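Local structure of ORF48 (Lactococcus phage TP901-1, 3U6X) at residues V[16-21]-V[46-51]. The protein probably serves as a structural component of the upper baseplate, the phage's host-adhesion device. Sequence-based numbering, arbitrary orientation.
Sequences VKVTSY and VPVSLS
V18 and V46 form the start of a buried contact between neighbouring antiparallel strands, 16-22 and 43-53, at the point where the two begin to part in the immunoglobulin-like beta fold of this baseplate protein. A direct backbone hydrogen bond runs from the amide N of V46 to the carbonyl O of V18, 2.9 Å away. Its N-H...O angle is 153°, and the donor lies 35° above the carbonyl plane. In place of a direct return bond, a water is inserted. It accepts from V18 N at 3.1 Å and donates to V46 O at 2.7 Å, joining the two backbones as the strands diverge. Strand 43-53 is interrupted here, and by V16 and L50 the CA atoms stand 7.8 Å apart.

Side chains bridge the widening gap. V18 sends one methyl to each of two partners: CG1 packs on CB of V46 at 3.9 Å, while CG2, on the other branch, meets CG1 of V48 at 3.7 Å. With CG1 anti to its own carbonyl carbon (chi1 -61°), V48 presents that methyl to V18, while its CG2, set between the backbone N and the carbonyl carbon, comes near the carbonyl O of V16. V46 CG2 also touches the CB of S20. V18 additionally packs on F90 of strand 86-92, which pairs with the other edge of strand 16-22. V48 and L50 also pack on V59 of strand 56-60, which flanks strand 43-53 on the side away from 16-22. Just beyond, S51 pairs with an antiparallel strand of a second copy of the protein, continuing the sheet across the subunit interface.

Farthest from the direct bond, L50 reaches back to strand 16-22 through one branch of its isobutyl group, CD1 lying 3.7 Å from the carbonyl O of V16 and 4.2 Å from V16 CB.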
loop_
_atom_site.group_PDB
_atom_site.type_symbol
_atom_site.label_atom_id
_atom_site.label_comp_id
_atom_site.label_asym_id
_atom_site.label_seq_id
_atom_site.Cartn_x
_atom_site.Cartn_y
_atom_site.Cartn_z
ATOM N N VAL V 16 -13.409 16.409 44.407
ATOM C CA VAL V 16 -12.651 17.565 44.870
ATOM C C VAL V 16 -11.663 17.060 45.916
ATOM O O VAL V 16 -12.019 16.271 46.801
ATOM C CB VAL V 16 -13.566 18.706 45.423
ATOM C CG1 VAL V 16 -12.748 19.888 45.942
ATOM C CG2 VAL V 16 -14.551 19.184 44.364
ATOM N N LYS V 17 -10.401 17.491 45.766
ATOM C CA LYS V 17 -9.324 17.168 46.685
ATOM C C LYS V 17 -8.706 18.471 47.176
ATOM O O LYS V 17 -8.394 19.372 46.374
ATOM C CB LYS V 17 -8.304 16.243 46.026
ATOM C CG LYS V 17 -8.696 14.781 46.085
ATOM C CD LYS V 17 -7.959 13.996 44.998
ATOM C CE LYS V 17 -8.241 12.517 45.064
ATOM N NZ LYS V 17 -7.634 11.808 43.908
ATOM N N VAL V 18 -8.628 18.608 48.518
ATOM C CA VAL V 18 -8.145 19.822 49.173
ATOM C C VAL V 18 -6.821 19.545 49.858
ATOM O O VAL V 18 -6.680 18.497 50.495
ATOM C CB VAL V 18 -9.200 20.433 50.139
ATOM C CG1 VAL V 18 -8.721 21.758 50.725
ATOM C CG2 VAL V 18 -10.535 20.630 49.440
ATOM N N THR V 19 -5.853 20.484 49.695
ATOM C CA THR V 19 -4.512 20.465 50.280
ATOM C C THR V 19 -4.180 21.804 50.979
ATOM O O THR V 19 -4.661 22.872 50.581
ATOM C CB THR V 19 -3.444 20.041 49.270
ATOM O OG1 THR V 19 -3.516 20.847 48.095
ATOM C CG2 THR V 19 -3.501 18.582 48.925
ATOM N N SER V 20 -3.343 21.724 52.019
ATOM C CA SER V 20 -2.893 22.850 52.834
ATOM C C SER V 20 -1.373 22.878 52.835
ATOM O O SER V 20 -0.730 21.855 53.098
ATOM C CB SER V 20 -3.407 22.698 54.262
ATOM O OG SER V 20 -3.049 23.808 55.064
ATOM N N TYR V 21 -0.798 24.033 52.516
ATOM C CA TYR V 21 0.652 24.224 52.473
ATOM C C TYR V 21 1.040 25.697 52.651
ATOM O O TYR V 21 0.247 26.606 52.380
ATOM C CB TYR V 21 1.289 23.626 51.194
ATOM C CG TYR V 21 0.601 24.030 49.910
ATOM C CD1 TYR V 21 -0.453 23.277 49.393
ATOM C CD2 TYR V 21 0.990 25.175 49.218
ATOM C CE1 TYR V 21 -1.132 23.680 48.251
ATOM C CE2 TYR V 21 0.333 25.573 48.059
ATOM C CZ TYR V 21 -0.738 24.830 47.588
ATOM O OH TYR V 21 -1.383 25.216 46.441
ATOM N N VAL V 46 -6.197 17.613 53.227
ATOM C CA VAL V 46 -7.297 18.076 54.072
ATOM C C VAL V 46 -8.474 17.062 53.993
ATOM O O VAL V 46 -8.924 16.740 52.882
ATOM C CB VAL V 46 -7.726 19.535 53.712
ATOM C CG1 VAL V 46 -8.858 20.026 54.596
ATOM C CG2 VAL V 46 -6.545 20.490 53.809
ATOM N N PRO V 47 -8.960 16.518 55.136
ATOM C CA PRO V 47 -10.125 15.610 55.060
ATOM C C PRO V 47 -11.369 16.422 54.681
ATOM O O PRO V 47 -11.581 17.529 55.205
ATOM C CB PRO V 47 -10.229 15.008 56.467
ATOM C CG PRO V 47 -9.441 15.880 57.340
ATOM C CD PRO V 47 -8.575 16.804 56.534
ATOM N N VAL V 48 -12.140 15.924 53.699
ATOM C CA VAL V 48 -13.321 16.636 53.226
ATOM C C VAL V 48 -14.577 15.788 53.261
ATOM O O VAL V 48 -14.526 14.561 53.163
ATOM C CB VAL V 48 -13.122 17.352 51.846
ATOM C CG1 VAL V 48 -12.015 18.390 51.921
ATOM C CG2 VAL V 48 -12.869 16.360 50.698
ATOM N N SER V 49 -15.710 16.471 53.347
ATOM C CA SER V 49 -17.038 15.872 53.283
ATOM C C SER V 49 -17.717 16.569 52.095
ATOM O O SER V 49 -17.853 17.787 52.094
ATOM C CB SER V 49 -17.800 16.063 54.595
ATOM O OG SER V 49 -18.967 15.256 54.618
ATOM N N LEU V 50 -18.002 15.823 51.035
ATOM C CA LEU V 50 -18.589 16.383 49.820
ATOM C C LEU V 50 -20.108 16.138 49.676
ATOM O O LEU V 50 -20.663 15.089 50.052
ATOM C CB LEU V 50 -17.793 15.994 48.551
ATOM C CG LEU V 50 -16.281 16.247 48.594
ATOM C CD1 LEU V 50 -15.609 15.679 47.398
ATOM C CD2 LEU V 50 -15.961 17.704 48.739
ATOM N N SER V 51 -20.760 17.163 49.149
ATOM C CA SER V 51 -22.195 17.292 48.978
ATOM C C SER V 51 -22.415 18.001 47.618
ATOM O O SER V 51 -21.700 18.963 47.311
ATOM C CB SER V 51 -22.717 18.175 50.108
ATOM O OG SER V 51 -24.042 17.837 50.448
HETATM O O HOH W 1 -9.203 16.106 50.306
#